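Local coordinates for 3-oxoacyl-(acyl-carrier protein) synthase II (Thermus thermophilus, PDB 1J3N) that probably catalyses the condensation step of fatty acid elongation, joining malonyl-acyl-carrier protein to a growing acyl chain as a homodimeric beta-ketoacyl synthase, at residues A[88-101]-A[170-182]. Residues are numbered along the deposited sequence; the frame is centred on the assembly and turned at random.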
ATOM      1  N   LEU A  88       1.689  22.225 -15.666  1.00 37.20           N
ATOM      2  CA  LEU A  88       1.357  21.163 -16.606  1.00 39.56           C
ATOM      3  C   LEU A  88      -0.124  21.105 -16.952  1.00 42.79           C
ATOM      4  O   LEU A  88      -0.963  21.743 -16.313  1.00 43.14           O
ATOM      5  CB  LEU A  88       1.756  19.803 -16.032  1.00 37.98           C
ATOM      6  CG  LEU A  88       3.226  19.442 -15.850  1.00 36.05           C
ATOM      7  CD1 LEU A  88       3.328  18.268 -14.891  1.00 36.24           C
ATOM      8  CD2 LEU A  88       3.853  19.107 -17.186  1.00 34.53           C
ATOM      9  N   LYS A  89      -0.421  20.316 -17.975  1.00 45.82           N
ATOM     10  CA  LYS A  89      -1.779  20.085 -18.435  1.00 48.21           C
ATOM     11  C   LYS A  89      -1.758  18.662 -18.966  1.00 49.68           C
ATOM     12  O   LYS A  89      -0.937  18.332 -19.817  1.00 49.08           O
ATOM     13  CB  LYS A  89      -2.162  21.062 -19.546  1.00 49.27           C
ATOM     14  CG  LYS A  89      -2.318  22.505 -19.086  1.00 49.56           C
ATOM     15  CD  LYS A  89      -3.263  23.279 -20.000  1.00 51.20           C
ATOM     16  CE  LYS A  89      -2.790  23.278 -21.452  1.00 51.80           C
ATOM     17  NZ  LYS A  89      -3.762  23.953 -22.363  1.00 52.45           N
ATOM     18  N   PRO A  90      -2.651  17.796 -18.458  1.00 51.48           N
ATOM     19  CA  PRO A  90      -2.710  16.397 -18.897  1.00 52.47           C
ATOM     20  C   PRO A  90      -2.473  16.189 -20.391  1.00 53.29           C
ATOM     21  O   PRO A  90      -1.808  15.235 -20.796  1.00 53.33           O
ATOM     22  CB  PRO A  90      -4.102  15.938 -18.440  1.00 53.02           C
ATOM     23  CG  PRO A  90      -4.864  17.228 -18.205  1.00 53.17           C
ATOM     24  CD  PRO A  90      -3.819  18.127 -17.626  1.00 52.27           C
ATOM     25  N   GLU A  91      -3.006  17.095 -21.201  1.00 53.81           N
ATOM     26  CA  GLU A  91      -2.862  17.022 -22.651  1.00 54.43           C
ATOM     27  C   GLU A  91      -1.411  17.165 -23.109  1.00 53.61           C
ATOM     28  O   GLU A  91      -0.985  16.514 -24.062  1.00 53.30           O
ATOM     29  CB  GLU A  91      -3.722  18.103 -23.312  1.00 56.05           C
ATOM     30  CG  GLU A  91      -3.696  19.446 -22.586  1.00 58.43           C
ATOM     31  CD  GLU A  91      -4.540  19.449 -21.318  1.00 59.33           C
ATOM     32  OE1 GLU A  91      -4.984  18.365 -20.886  1.00 59.83           O
ATOM     33  OE2 GLU A  91      -4.759  20.537 -20.748  1.00 60.86           O
ATOM     34  N   ASP A  92      -0.658  18.020 -22.426  1.00 52.30           N
ATOM     35  CA  ASP A  92       0.741  18.259 -22.761  1.00 51.36           C
ATOM     36  C   ASP A  92       1.662  17.165 -22.205  1.00 49.38           C
ATOM     37  O   ASP A  92       2.891  17.295 -22.216  1.00 48.35           O
ATOM     38  CB  ASP A  92       1.152  19.629 -22.227  1.00 53.55           C
ATOM     39  CG  ASP A  92       0.299  20.746 -22.796  1.00 56.10           C
ATOM     40  OD1 ASP A  92      -0.922  20.532 -22.970  1.00 57.73           O
ATOM     41  OD2 ASP A  92       0.841  21.838 -23.064  1.00 57.87           O
ATOM     42  N   LEU A  93       1.049  16.088 -21.723  1.00 46.57           N
ATOM     43  CA  LEU A  93       1.776  14.956 -21.158  1.00 43.07           C
ATOM     44  C   LEU A  93       1.332  13.664 -21.823  1.00 40.51           C
ATOM     45  O   LEU A  93       0.156  13.500 -22.144  1.00 40.53           O
ATOM     46  CB  LEU A  93       1.500  14.831 -19.660  1.00 41.30           C
ATOM     47  CG  LEU A  93       2.007  15.908 -18.710  1.00 41.90           C
ATOM     48  CD1 LEU A  93       1.544  15.577 -17.301  1.00 39.84           C
ATOM     49  CD2 LEU A  93       3.526  15.982 -18.781  1.00 40.43           C
ATOM     50  N   ASP A  94       2.268  12.747 -22.028  1.00 37.24           N
ATOM     51  CA  ASP A  94       1.921  11.463 -22.617  1.00 35.31           C
ATOM     52  C   ASP A  94       1.285  10.690 -21.458  1.00 33.20           C
ATOM     53  O   ASP A  94       1.970  10.281 -20.520  1.00 31.58           O
ATOM     54  CB  ASP A  94       3.179  10.759 -23.135  1.00 35.51           C
ATOM     55  CG  ASP A  94       2.883   9.403 -23.727  1.00 35.72           C
ATOM     56  OD1 ASP A  94       3.769   8.845 -24.406  1.00 38.23           O
ATOM     57  OD2 ASP A  94       1.768   8.887 -23.508  1.00 38.33           O
ATOM     58  N   PRO A  95      -0.040  10.494 -21.507  1.00 31.70           N
ATOM     59  CA  PRO A  95      -0.769   9.781 -20.453  1.00 29.92           C
ATOM     60  C   PRO A  95      -0.225   8.413 -20.054  1.00 29.28           C
ATOM     61  O   PRO A  95      -0.375   7.999 -18.904  1.00 28.08           O
ATOM     62  CB  PRO A  95      -2.193   9.714 -21.005  1.00 30.51           C
ATOM     63  CG  PRO A  95      -1.979   9.706 -22.494  1.00 31.47           C
ATOM     64  CD  PRO A  95      -0.915  10.752 -22.665  1.00 29.45           C
ATOM     65  N   GLU A  96       0.404   7.713 -20.993  1.00 28.31           N
ATOM     66  CA  GLU A  96       0.955   6.396 -20.710  1.00 28.94           C
ATOM     67  C   GLU A  96       2.231   6.476 -19.894  1.00 26.81           C
ATOM     68  O   GLU A  96       2.662   5.479 -19.319  1.00 24.26           O
ATOM     69  CB  GLU A  96       1.273   5.640 -22.003  1.00 30.44           C
ATOM     70  CG  GLU A  96       0.088   5.414 -22.913  1.00 34.68           C
ATOM     71  CD  GLU A  96       0.378   4.370 -23.975  1.00 36.75           C
ATOM     72  OE1 GLU A  96       1.485   4.398 -24.556  1.00 37.33           O
ATOM     73  OE2 GLU A  96      -0.505   3.524 -24.232  1.00 38.21           O
ATOM     74  N   ARG A  97       2.830   7.659 -19.847  1.00 25.38           N
ATOM     75  CA  ARG A  97       4.083   7.845 -19.130  1.00 25.88           C
ATOM     76  C   ARG A  97       3.914   8.552 -17.795  1.00 24.89           C
ATOM     77  O   ARG A  97       4.897   8.902 -17.135  1.00 24.40           O
ATOM     78  CB  ARG A  97       5.064   8.609 -20.023  1.00 27.00           C
ATOM     79  CG  ARG A  97       5.329   7.911 -21.363  1.00 28.14           C
ATOM     80  CD  ARG A  97       5.906   6.526 -21.135  1.00 28.98           C
ATOM     81  NE  ARG A  97       7.121   6.594 -20.328  1.00 30.00           N
ATOM     82  CZ  ARG A  97       7.698   5.549 -19.745  1.00 30.13           C
ATOM     83  NH1 ARG A  97       7.175   4.333 -19.868  1.00 31.03           N
ATOM     84  NH2 ARG A  97       8.812   5.721 -19.045  1.00 30.70           N
ATOM     85  N   VAL A  98       2.663   8.760 -17.399  1.00 23.57           N
ATOM     86  CA  VAL A  98       2.367   9.411 -16.135  1.00 24.83           C
ATOM     87  C   VAL A  98       1.775   8.407 -15.163  1.00 21.86           C
ATOM     88  O   VAL A  98       0.756   7.776 -15.448  1.00 20.38           O
ATOM     89  CB  VAL A  98       1.370  10.568 -16.299  1.00 24.85           C
ATOM     90  CG1 VAL A  98       1.071  11.179 -14.933  1.00 26.63           C
ATOM     91  CG2 VAL A  98       1.949  11.625 -17.224  1.00 26.87           C
ATOM     92  N   GLY A  99       2.428   8.269 -14.015  1.00 21.80           N
ATOM     93  CA  GLY A  99       1.961   7.344 -13.003  1.00 18.11           C
ATOM     94  C   GLY A  99       1.339   8.079 -11.836  1.00 20.18           C
ATOM     95  O   GLY A  99       1.460   9.305 -11.715  1.00 18.59           O
ATOM     96  N   THR A 100       0.667   7.321 -10.977  1.00 20.43           N
ATOM     97  CA  THR A 100       0.006   7.870  -9.805  1.00 20.62           C
ATOM     98  C   THR A 100       0.313   6.972  -8.606  1.00 20.41           C
ATOM     99  O   THR A 100       0.284   5.742  -8.714  1.00 20.99           O
ATOM    100  CB  THR A 100      -1.527   7.951 -10.021  1.00 20.53           C
ATOM    101  OG1 THR A 100      -2.018   6.679 -10.433  1.00 19.94           O
ATOM    102  CG2 THR A 100      -1.875   8.960 -11.098  1.00 23.09           C
ATOM    103  N   LEU A 101       0.623   7.587  -7.468  1.00 20.62           N
ATOM    104  CA  LEU A 101       0.944   6.834  -6.266  1.00 18.46           C
ATOM    105  C   LEU A 101       0.697   7.685  -5.023  1.00 19.47           C
ATOM    106  O   LEU A 101       1.627   8.241  -4.435  1.00 19.27           O
ATOM    107  CB  LEU A 101       2.407   6.377  -6.301  1.00 18.04           C
ATOM    108  CG  LEU A 101       2.684   4.938  -5.814  1.00 17.81           C
ATOM    109  CD1 LEU A 101       4.187   4.669  -5.836  1.00 17.48           C
ATOM    110  CD2 LEU A 101       2.140   4.737  -4.411  1.00 16.01           C
ATOM    111  N   SER A 170       8.849   5.326  -3.534  1.00 22.93           N
ATOM    112  CA  SER A 170       8.448   4.283  -4.475  1.00 22.89           C
ATOM    113  C   SER A 170       8.222   4.867  -5.874  1.00 22.75           C
ATOM    114  O   SER A 170       8.386   4.169  -6.876  1.00 22.02           O
ATOM    115  CB  SER A 170       7.177   3.583  -3.984  1.00 25.39           C
ATOM    116  OG  SER A 170       7.415   2.892  -2.763  1.00 24.37           O
ATOM    117  N   ALA A 171       7.831   6.140  -5.933  1.00 21.62           N
ATOM    118  CA  ALA A 171       7.610   6.818  -7.213  1.00 22.40           C
ATOM    119  C   ALA A 171       8.990   7.135  -7.756  1.00 19.47           C
ATOM    120  O   ALA A 171       9.222   7.091  -8.960  1.00 20.81           O
ATOM    121  CB  ALA A 171       6.809   8.113  -7.015  1.00 22.75           C
ATOM    122  N   LEU A 172       9.907   7.464  -6.851  1.00 19.32           N
ATOM    123  CA  LEU A 172      11.287   7.740  -7.234  1.00 17.86           C
ATOM    124  C   LEU A 172      11.799   6.537  -8.012  1.00 19.19           C
ATOM    125  O   LEU A 172      12.365   6.682  -9.096  1.00 21.54           O
ATOM    126  CB  LEU A 172      12.165   7.936  -5.992  1.00 18.88           C
ATOM    127  CG  LEU A 172      13.686   7.922  -6.206  1.00 17.40           C
ATOM    128  CD1 LEU A 172      14.128   9.157  -6.992  1.00 16.45           C
ATOM    129  CD2 LEU A 172      14.386   7.887  -4.854  1.00 20.76           C
ATOM    130  N   ARG A 173      11.583   5.349  -7.455  1.00 20.34           N
ATOM    131  CA  ARG A 173      12.036   4.103  -8.080  1.00 22.17           C
ATOM    132  C   ARG A 173      11.389   3.873  -9.432  1.00 21.11           C
ATOM    133  O   ARG A 173      12.042   3.475 -10.382  1.00 22.19           O
ATOM    134  CB  ARG A 173      11.737   2.912  -7.168  1.00 20.08           C
ATOM    135  CG  ARG A 173      12.480   2.949  -5.851  1.00 22.05           C
ATOM    136  CD  ARG A 173      13.985   3.144  -6.039  1.00 24.91           C
ATOM    137  NE  ARG A 173      14.694   2.975  -4.772  1.00 26.26           N
ATOM    138  CZ  ARG A 173      15.801   3.627  -4.433  1.00 29.82           C
ATOM    139  NH1 ARG A 173      16.344   4.510  -5.265  1.00 30.33           N
ATOM    140  NH2 ARG A 173      16.368   3.399  -3.255  1.00 29.94           N
ATOM    141  N   MET A 174      10.085   4.118  -9.486  1.00 22.06           N
ATOM    142  CA  MET A 174       9.289   3.974 -10.688  1.00 22.65           C
ATOM    143  C   MET A 174       9.889   4.785 -11.845  1.00 23.53           C
ATOM    144  O   MET A 174       9.945   4.316 -12.985  1.00 22.64           O
ATOM    145  CB  MET A 174       7.876   4.458 -10.373  1.00 27.06           C
ATOM    146  CG  MET A 174       6.766   3.959 -11.262  1.00 30.77           C
ATOM    147  SD  MET A 174       5.205   4.642 -10.607  1.00 38.03           S
ATOM    148  CE  MET A 174       4.810   3.470  -9.349  1.00 31.65           C
ATOM    149  N   ILE A 175      10.325   6.010 -11.564  1.00 22.54           N
ATOM    150  CA  ILE A 175      10.917   6.834 -12.618  1.00 24.23           C
ATOM    151  C   ILE A 175      12.358   6.388 -12.909  1.00 25.23           C
ATOM    152  O   ILE A 175      12.755   6.290 -14.065  1.00 25.63           O
ATOM    153  CB  ILE A 175      10.890   8.351 -12.243  1.00 20.95           C
ATOM    154  CG1 ILE A 175       9.437   8.811 -12.024  1.00 20.74           C
ATOM    155  CG2 ILE A 175      11.518   9.172 -13.362  1.00 21.63           C
ATOM    156  CD1 ILE A 175       9.294  10.257 -11.576  1.00 18.99           C
ATOM    157  N   GLN A 176      13.138   6.109 -11.865  1.00 27.26           N
ATOM    158  CA  GLN A 176      14.524   5.663 -12.057  1.00 27.16           C
ATOM    159  C   GLN A 176      14.583   4.378 -12.884  1.00 27.98           C
ATOM    160  O   GLN A 176      15.501   4.180 -13.679  1.00 27.00           O
ATOM    161  CB  GLN A 176      15.209   5.394 -10.715  1.00 26.38           C
ATOM    162  CG  GLN A 176      15.370   6.592  -9.798  1.00 22.21           C
ATOM    163  CD  GLN A 176      16.079   6.222  -8.506  1.00 21.48           C
ATOM    164  OE1 GLN A 176      15.702   5.259  -7.837  1.00 19.29           O
ATOM    165  NE2 GLN A 176      17.109   6.987  -8.147  1.00 21.09           N
ATOM    166  N   LEU A 177      13.598   3.507 -12.676  1.00 28.90           N
ATOM    167  CA  LEU A 177      13.509   2.226 -13.371  1.00 29.56           C
ATOM    168  C   LEU A 177      12.936   2.343 -14.789  1.00 30.09           C
ATOM    169  O   LEU A 177      12.918   1.368 -15.537  1.00 30.17           O
ATOM    170  CB  LEU A 177      12.647   1.251 -12.550  1.00 28.81           C
ATOM    171  CG  LEU A 177      13.158   0.777 -11.183  1.00 29.19           C
ATOM    172  CD1 LEU A 177      11.989   0.329 -10.317  1.00 28.27           C
ATOM    173  CD2 LEU A 177      14.155  -0.356 -11.368  1.00 32.09           C
ATOM    174  N   GLY A 178      12.462   3.531 -15.153  1.00 30.35           N
ATOM    175  CA  GLY A 178      11.906   3.725 -16.483  1.00 30.65           C
ATOM    176  C   GLY A 178      10.450   3.316 -16.665  1.00 30.44           C
ATOM    177  O   GLY A 178       9.973   3.219 -17.801  1.00 31.85           O
ATOM    178  N   GLU A 179       9.733   3.091 -15.565  1.00 29.44           N
ATOM    179  CA  GLU A 179       8.325   2.686 -15.637  1.00 28.95           C
ATOM    180  C   GLU A 179       7.411   3.886 -15.878  1.00 27.69           C
ATOM    181  O   GLU A 179       6.239   3.733 -16.225  1.00 26.02           O
ATOM    182  CB  GLU A 179       7.900   1.972 -14.342  1.00 27.76           C
ATOM    183  CG  GLU A 179       8.774   0.766 -13.984  1.00 31.05           C
ATOM    184  CD  GLU A 179       8.382   0.116 -12.668  1.00 32.04           C
ATOM    185  OE1 GLU A 179       8.174   0.850 -11.678  1.00 34.21           O
ATOM    186  OE2 GLU A 179       8.290  -1.131 -12.613  1.00 33.71           O
ATOM    187  N   ALA A 180       7.959   5.080 -15.694  1.00 27.11           N
ATOM    188  CA  ALA A 180       7.210   6.312 -15.886  1.00 26.47           C
ATOM    189  C   ALA A 180       8.188   7.470 -15.971  1.00 25.01           C
ATOM    190  O   ALA A 180       9.328   7.362 -15.514  1.00 23.97           O
ATOM    191  CB  ALA A 180       6.238   6.526 -14.709  1.00 24.75           C
ATOM    192  N   ASP A 181       7.746   8.578 -16.559  1.00 23.96           N
ATOM    193  CA  ASP A 181       8.593   9.759 -16.679  1.00 25.29           C
ATOM    194  C   ASP A 181       8.158  10.841 -15.709  1.00 25.14           C
ATOM    195  O   ASP A 181       8.950  11.694 -15.315  1.00 25.27           O
ATOM    196  CB  ASP A 181       8.561  10.284 -18.110  1.00 24.55           C
ATOM    197  CG  ASP A 181       9.001   9.239 -19.093  1.00 26.62           C
ATOM    198  OD1 ASP A 181      10.007   8.567 -18.785  1.00 26.46           O
ATOM    199  OD2 ASP A 181       8.354   9.084 -20.153  1.00 26.77           O
ATOM    200  N   LEU A 182       6.890  10.794 -15.323  1.00 25.59           N
ATOM    201  CA  LEU A 182       6.347  11.762 -14.384  1.00 24.96           C
ATOM    202  C   LEU A 182       5.362  11.019 -13.488  1.00 23.57           C
ATOM    203  O   LEU A 182       4.632  10.147 -13.955  1.00 22.83           O
ATOM    204  CB  LEU A 182       5.651  12.891 -15.155  1.00 26.44           C
ATOM    205  CG  LEU A 182       5.343  14.195 -14.414  1.00 28.54           C
ATOM    206  CD1 LEU A 182       5.041  15.303 -15.405  1.00 26.28           C
ATOM    207  CD2 LEU A 182       4.172  13.974 -13.462  1.00 30.20           C
TER
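R97 holds the D181 carboxylate with two nitrogens, one to each oxygen: NE donates to OD2 at 2.8 Å and NH2 to OD1 at 3.1 Å, both bonds nearly straight. The two oxygens lie in the guanidinium plane, yet the donors stand above the carboxylate plane, since the two groups are turned 54° against each other. NH2 also reaches the carbonyl O of G178 at 3.0 Å, meeting it from above the carbonyl plane, while A180 CA rests over one guanidinium face. The chain is bent at chi2 and chi3, which brings NE and NH2 to D181 and NH2 on to G178 O. Without the guanidinium, as with an alanine here, D181 is likely to lose its two-pronged partner and the G178 carbonyl its side-chain donor.

On the backbone, L182 N donates to R97 O and G99 N to L182 O at 2.9 Å; these bonds flank V98 and pair it with L182 as a parallel bridge, while D181 N adds a second donor to R97 O. L182 reaches outward with chi1 at -164°, its CG anti to the backbone N, and meets L88 CD1 tip to tip with its CD1, a tight 3.5 Å; L93 lies crosswise to it. Further along, L101 CD1 packs on S170 CB and M174 CE.

In the second shell, R2 forms a salt bridge with D181 OD1, and E179 pairs with R173 of the second subunit. G178, with positive phi, closes helix 163-176 in a Schellman motif, and the chain then enters strand 182-189 beside strand 98-103: the helical connection of a beta-alpha-beta crossover, within the N-terminal domain of the thiolase-fold beta-ketoacyl synthases.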